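Local coordinates for protein toxin PAU_02230 (Photorhabdus asymbiotica subsp. asymbiotica ATCC 43949, PDB 6HV6) that is part of a large multidomain bacterial toxin, here represented by a domain in which an antiparallel sheet packs among helices, at residues Q171-S176 and Y305-P310; H289-S294 and Q332-P337. The protein carries 1 engineered substitution. All blocks are in the same frame, centred on the assembly; numbering follows the deposited sequence.

Contact 1. Residues Q171-S176 and Y305-P310; sequences QSWKKS and YVFYDP
W173 reaches from the helix to the strand edge-first, its benzo corner CZ2 entering beside F307 and D309. F307 CE2 lies at the edge of the indole, close to its plane, 4.1 Å from W173 CZ2, whereas that same corner meets the phenyl ring of F307 at a slant. D309 contributes its methylene: CB sits 4.1 Å from W173 CZ2, and the carboxylate plane is turned 75° from the indole plane. With CG of W173 anti to the backbone N (chi1 -169°), the indole stands off the helix and spans the 10.3 Å between W173 CA and D309 CA. Helix 144-176 passes beside strand 304-309 of a six-stranded antiparallel sheet, and F307 and D309, alternate residues of that strand, point to the same side of it. Helix 320-334 shares this side: F326 meets the W173 ring edge-to-face, and F327 does the same to the ring of F307. Y312 stacks on the indole. The polar edge of W173 is bridged rather than bonded directly. A water in the indole plane accepts from W173 NE1 at 2.8 Å and donates to D309 OD2 at 2.7 Å, an oxygen that is also hydrogen-bonded to Y334. D309 OD1 is engaged separately, by H289 NE2 and the backbone N of N311, which should fix the rotation of the carboxylate. One turn along the helix, S176 OG donates to W173 O at 2.6 Å, 22° from the carbonyl plane, and is itself bonded to K330 NZ.

Contact 2. Residues H289-S294 and Q332-P337; sequences HTMLIS and QQYDFP
Y334 extends its phenol toward strand 289-296, where H289 and M291 receive it. The strand belongs to a six-stranded antiparallel sheet, and Y334 stands where helix 320-334 runs out in a Schellman motif: D335 takes a positive phi, and its N bonds back to Q332 O at 2.8 Å. H289 and M291, two residues apart, direct their side chains to the same side of the sheet. In H289, CG lies anti to the backbone N (chi1 -165°), which carries the imidazole out toward the phenol. In Y334, CG instead lies anti to the carbonyl carbon (chi1 -82°), a setting that sends the phenol from the helix end toward the strand. The two side chains run at about a right angle, and their rings meet obliquely, with centroids 5.6 Å apart and planes inclined by 60°. Contact is made through the CD2–NE2 side of the imidazole: H289 CD2 lies 3.8 Å from Y334 OH. Both polar ends have D309 as a common hydrogen-bond partner, and Y334 OH is also hydrogen-bonded to N311 ND2. M291 adds a Met-aromatic contact. Its chain, extended about CB–CG, brings SD obliquely to the phenol ring, 4.2 Å from Y334 CE2 and 5.4 Å from the ring centroid, while CE folds back from the line of the chain. The sulfur-bearing side chain also packs on F307 and D309 of the adjacent strand. A 1,2-ethanediol molecule lies about 4 Å from the side chain of Y334. Beyond the helix end, F336 turns its ring beneath the tyrosine, with Y334 CB 3.4 Å above the ring plane, over its centre.

The centres of contacts 1 and 2 are about 11 Å apart, and the contacts use neighbouring antiparallel strands, 304-309 and 289-296, of the same six-stranded sheet. Along the chain their segments alternate: helix 144-176 comes first, then strand 289-296, strand 304-309 and the end of helix 320-334, so neither contact closes before the other opens. D309 joins them directly. Its OD2 is 2.5 Å from Y334 OH and its OD1 2.7 Å from H289 NE2, both probable hydrogen bonds. Through this carboxylate the two strands and the end of helix 320-334 meet at one polar point, and the water on W173 extends the network to helix 144-176.

Contact 1. Residues Q171-S176 and Y305-P310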
loop_
_atom_site.group_PDB
_atom_site.type_symbol
_atom_site.label_atom_id
_atom_site.label_comp_id
_atom_site.label_asym_id
_atom_site.label_seq_id
_atom_site.Cartn_x
_atom_site.Cartn_y
_atom_site.Cartn_z
ATOM N N GLN A 171 11.892 -3.218 2.827
ATOM C CA GLN A 171 13.198 -3.290 3.479
ATOM C C GLN A 171 14.197 -2.341 2.828
ATOM O O GLN A 171 14.997 -1.698 3.515
ATOM C CB GLN A 171 13.729 -4.720 3.449
ATOM C CG GLN A 171 13.290 -5.536 4.634
ATOM C CD GLN A 171 14.211 -6.707 4.894
ATOM O OE1 GLN A 171 14.973 -7.118 4.016
ATOM N NE2 GLN A 171 14.153 -7.247 6.110
ATOM N N SER A 172 14.161 -2.240 1.502
ATOM C CA SER A 172 15.024 -1.288 0.814
ATOM C C SER A 172 14.691 0.151 1.212
ATOM O O SER A 172 15.587 0.989 1.370
ATOM C CB SER A 172 14.886 -1.490 -0.692
ATOM O OG SER A 172 15.385 -0.366 -1.386
ATOM N N TRP A 173 13.403 0.459 1.361
ATOM C CA TRP A 173 12.998 1.781 1.822
ATOM C C TRP A 173 13.568 2.063 3.203
ATOM O O TRP A 173 14.093 3.155 3.466
ATOM C CB TRP A 173 11.477 1.855 1.845
ATOM C CG TRP A 173 10.845 3.218 2.054
ATOM C CD1 TRP A 173 10.521 4.121 1.085
ATOM C CD2 TRP A 173 10.371 3.772 3.296
ATOM N NE1 TRP A 173 9.887 5.220 1.650
ATOM C CE2 TRP A 173 9.791 5.027 3.004
ATOM C CE3 TRP A 173 10.390 3.332 4.627
ATOM C CZ2 TRP A 173 9.234 5.853 3.999
ATOM C CZ3 TRP A 173 9.833 4.148 5.612
ATOM C CH2 TRP A 173 9.268 5.396 5.290
ATOM N N LYS A 174 13.460 1.085 4.106
ATOM C CA LYS A 174 14.030 1.240 5.442
ATOM C C LYS A 174 15.532 1.498 5.369
ATOM O O LYS A 174 16.053 2.398 6.036
ATOM C CB LYS A 174 13.729 0.000 6.283
ATOM C CG LYS A 174 14.431 -0.020 7.625
ATOM C CD LYS A 174 13.898 -1.139 8.512
ATOM C CE LYS A 174 14.588 -1.122 9.871
ATOM N NZ LYS A 174 13.812 -1.871 10.903
ATOM N N LYS A 175 16.247 0.712 4.556
ATOM C CA LYS A 175 17.689 0.911 4.423
ATOM C C LYS A 175 18.016 2.284 3.862
ATOM O O LYS A 175 19.030 2.882 4.238
ATOM C CB LYS A 175 18.297 -0.188 3.550
ATOM C CG LYS A 175 18.419 -1.518 4.279
ATOM C CD LYS A 175 18.694 -2.691 3.346
ATOM C CE LYS A 175 18.569 -4.011 4.102
ATOM N NZ LYS A 175 18.716 -5.203 3.226
ATOM N N SER A 176 17.160 2.817 2.991
ATOM C CA SER A 176 17.427 4.125 2.409
ATOM C C SER A 176 17.251 5.264 3.409
ATOM O O SER A 176 17.640 6.396 3.104
ATOM C CB SER A 176 16.517 4.354 1.205
ATOM O OG SER A 176 15.205 4.674 1.624
ATOM N N TYR A 305 10.881 13.940 14.341
ATOM C CA TYR A 305 10.325 14.372 13.065
ATOM C C TYR A 305 10.052 13.114 12.246
ATOM O O TYR A 305 10.966 12.309 12.027
ATOM C CB TYR A 305 11.286 15.310 12.331
ATOM C CG TYR A 305 11.697 16.501 13.189
ATOM C CD1 TYR A 305 12.789 16.420 14.046
ATOM C CD2 TYR A 305 10.958 17.673 13.181
ATOM C CE1 TYR A 305 13.151 17.488 14.852
ATOM C CE2 TYR A 305 11.316 18.755 13.986
ATOM C CZ TYR A 305 12.408 18.648 14.819
ATOM O OH TYR A 305 12.775 19.707 15.619
ATOM N N VAL A 306 8.807 12.936 11.813
ATOM C CA VAL A 306 8.343 11.649 11.283
ATOM C C VAL A 306 7.800 11.840 9.875
ATOM O O VAL A 306 6.998 12.746 9.630
ATOM C CB VAL A 306 7.263 11.013 12.179
ATOM C CG1 VAL A 306 6.923 9.568 11.680
ATOM C CG2 VAL A 306 7.686 11.005 13.637
ATOM N N PHE A 307 8.212 10.971 8.961
ATOM C CA PHE A 307 7.635 10.879 7.623
ATOM C C PHE A 307 6.883 9.558 7.536
ATOM O O PHE A 307 7.491 8.494 7.679
ATOM C CB PHE A 307 8.727 10.960 6.551
ATOM C CG PHE A 307 8.237 10.682 5.142
ATOM C CD1 PHE A 307 6.999 11.152 4.709
ATOM C CD2 PHE A 307 9.022 9.969 4.250
ATOM C CE1 PHE A 307 6.552 10.901 3.414
ATOM C CE2 PHE A 307 8.585 9.720 2.950
ATOM C CZ PHE A 307 7.350 10.179 2.536
ATOM N N TYR A 308 5.569 9.624 7.334
ATOM C CA TYR A 308 4.732 8.437 7.153
ATOM C C TYR A 308 4.315 8.355 5.691
ATOM O O TYR A 308 3.559 9.208 5.208
ATOM C CB TYR A 308 3.493 8.479 8.049
ATOM C CG TYR A 308 2.474 7.363 7.787
ATOM C CD1 TYR A 308 2.882 6.064 7.520
ATOM C CD2 TYR A 308 1.113 7.615 7.821
ATOM C CE1 TYR A 308 1.964 5.041 7.305
ATOM C CE2 TYR A 308 0.188 6.590 7.594
ATOM C CZ TYR A 308 0.625 5.324 7.340
ATOM O OH TYR A 308 -0.287 4.327 7.117
ATOM N N ASP A 309 4.832 7.348 4.980
ATOM C CA ASP A 309 4.336 7.019 3.645
ATOM C C ASP A 309 3.511 5.751 3.751
ATOM O O ASP A 309 4.081 4.668 3.969
ATOM C CB ASP A 309 5.480 6.824 2.653
ATOM C CG ASP A 309 4.998 6.552 1.225
ATOM O OD1 ASP A 309 3.800 6.309 1.006
ATOM O OD2 ASP A 309 5.839 6.608 0.305
ATOM N N PRO A 310 2.184 5.834 3.613
ATOM C CA PRO A 310 1.341 4.626 3.687
ATOM C C PRO A 310 1.792 3.473 2.812
ATOM O O PRO A 310 1.484 2.324 3.137
ATOM C CB PRO A 310 -0.028 5.152 3.241
ATOM C CG PRO A 310 -0.046 6.564 3.783
ATOM C CD PRO A 310 1.372 7.064 3.518
HETATM O O HOH W 1 8.544 7.031 0.051
#

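Contact 2. Residues H289-S294 and Q332-P337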
loop_
_atom_site.group_PDB
_atom_site.type_symbol
_atom_site.label_atom_id
_atom_site.label_comp_id
_atom_site.label_asym_id
_atom_site.label_seq_id
_atom_site.Cartn_x
_atom_site.Cartn_y
_atom_site.Cartn_z
ATOM N N HIS A 289 -1.916 10.027 -4.315
ATOM C CA HIS A 289 -1.283 9.520 -3.106
ATOM C C HIS A 289 -1.402 10.559 -2.006
ATOM O O HIS A 289 -1.510 11.758 -2.272
ATOM C CB HIS A 289 0.195 9.170 -3.352
ATOM C CG HIS A 289 0.806 8.321 -2.276
ATOM N ND1 HIS A 289 0.100 7.335 -1.612
ATOM C CD2 HIS A 289 2.065 8.287 -1.774
ATOM C CE1 HIS A 289 0.893 6.752 -0.726
ATOM N NE2 HIS A 289 2.092 7.305 -0.810
ATOM N N THR A 290 -1.391 10.085 -0.766
ATOM C CA THR A 290 -1.382 10.963 0.390
ATOM C C THR A 290 -0.331 10.455 1.357
ATOM O O THR A 290 -0.174 9.244 1.532
ATOM C CB THR A 290 -2.747 11.007 1.089
ATOM O OG1 THR A 290 -3.760 11.370 0.151
ATOM C CG2 THR A 290 -2.734 12.013 2.265
ATOM N N MET A 291 0.394 11.379 1.974
ATOM C CA MET A 291 1.403 11.004 2.945
ATOM C C MET A 291 1.289 11.980 4.114
ATOM O O MET A 291 0.388 12.821 4.164
ATOM C CB MET A 291 2.792 10.994 2.293
ATOM C CG MET A 291 2.970 9.925 1.181
ATOM S SD MET A 291 4.334 10.371 0.098
ATOM C CE MET A 291 3.571 11.687 -0.841
ATOM N N LEU A 292 2.224 11.893 5.047
ATOM C CA LEU A 292 2.095 12.663 6.272
ATOM C C LEU A 292 3.480 12.962 6.811
ATOM O O LEU A 292 4.356 12.091 6.784
ATOM C CB LEU A 292 1.279 11.874 7.308
ATOM C CG LEU A 292 1.194 12.479 8.704
ATOM C CD1 LEU A 292 0.123 13.540 8.700
ATOM C CD2 LEU A 292 0.899 11.365 9.716
ATOM N N ILE A 293 3.678 14.181 7.311
ATOM C CA ILE A 293 4.889 14.501 8.052
ATOM C C ILE A 293 4.483 15.167 9.354
ATOM O O ILE A 293 3.500 15.916 9.407
ATOM C CB ILE A 293 5.873 15.379 7.246
ATOM C CG1 ILE A 293 5.230 16.684 6.805
ATOM C CG2 ILE A 293 6.363 14.628 6.015
ATOM C CD1 ILE A 293 6.057 17.411 5.746
ATOM N N SER A 294 5.228 14.871 10.413
ATOM C CA SER A 294 4.813 15.293 11.737
ATOM C C SER A 294 6.031 15.665 12.558
ATOM O O SER A 294 7.153 15.233 12.281
ATOM C CB SER A 294 4.013 14.193 12.448
ATOM O OG SER A 294 2.819 13.903 11.745
ATOM N N GLN A 332 11.571 12.283 -5.345
ATOM C CA GLN A 332 12.256 12.063 -6.614
ATOM C C GLN A 332 12.187 10.606 -7.038
ATOM O O GLN A 332 12.050 10.316 -8.230
ATOM C CB GLN A 332 13.693 12.557 -6.497
ATOM C CG GLN A 332 13.721 14.010 -6.042
ATOM C CD GLN A 332 15.094 14.627 -6.095
ATOM O OE1 GLN A 332 16.098 13.959 -5.849
ATOM N NE2 GLN A 332 15.148 15.913 -6.428
ATOM N N GLN A 333 12.228 9.680 -6.076
ATOM C CA GLN A 333 12.070 8.261 -6.391
ATOM C C GLN A 333 10.688 7.974 -6.975
ATOM O O GLN A 333 10.552 7.162 -7.892
ATOM C CB GLN A 333 12.307 7.428 -5.128
ATOM C CG GLN A 333 12.369 5.925 -5.357
ATOM C CD GLN A 333 12.523 5.130 -4.060
ATOM O OE1 GLN A 333 11.836 5.387 -3.067
ATOM N NE2 GLN A 333 13.434 4.165 -4.067
ATOM N N TYR A 334 9.644 8.610 -6.440
ATOM C CA TYR A 334 8.329 8.536 -7.070
ATOM C C TYR A 334 8.277 9.272 -8.403
ATOM O O TYR A 334 7.311 9.096 -9.152
ATOM C CB TYR A 334 7.260 9.154 -6.177
ATOM C CG TYR A 334 6.703 8.287 -5.087
ATOM C CD1 TYR A 334 6.046 7.092 -5.377
ATOM C CD2 TYR A 334 6.784 8.689 -3.761
ATOM C CE1 TYR A 334 5.494 6.309 -4.360
ATOM C CE2 TYR A 334 6.235 7.916 -2.737
ATOM C CZ TYR A 334 5.598 6.726 -3.042
ATOM O OH TYR A 334 5.057 5.955 -2.022
ATOM N N ASP A 335 9.254 10.139 -8.681
ATOM C CA ASP A 335 9.231 11.009 -9.867
ATOM C C ASP A 335 8.014 11.933 -9.868
ATOM O O ASP A 335 7.434 12.219 -10.921
ATOM C CB ASP A 335 9.275 10.198 -11.165
ATOM C CG ASP A 335 9.857 10.991 -12.328
ATOM O OD1 ASP A 335 10.923 11.623 -12.138
ATOM O OD2 ASP A 335 9.246 10.983 -13.419
ATOM N N PHE A 336 7.599 12.387 -8.689
ATOM C CA PHE A 336 6.553 13.407 -8.608
ATOM C C PHE A 336 7.147 14.773 -8.916
ATOM O O PHE A 336 8.118 15.171 -8.263
ATOM C CB PHE A 336 5.939 13.447 -7.217
ATOM C CG PHE A 336 5.140 12.223 -6.854
ATOM C CD1 PHE A 336 4.503 11.475 -7.828
ATOM C CD2 PHE A 336 5.018 11.834 -5.530
ATOM C CE1 PHE A 336 3.758 10.354 -7.485
ATOM C CE2 PHE A 336 4.270 10.712 -5.184
ATOM C CZ PHE A 336 3.641 9.979 -6.162
ATOM N N PRO A 337 6.594 15.534 -9.861
ATOM C CA PRO A 337 7.048 16.918 -10.043
ATOM C C PRO A 337 6.771 17.753 -8.797
ATOM O O PRO A 337 5.816 17.503 -8.055
ATOM C CB PRO A 337 6.250 17.411 -11.257
ATOM C CG PRO A 337 5.105 16.476 -11.375
ATOM C CD PRO A 337 5.566 15.153 -10.846
#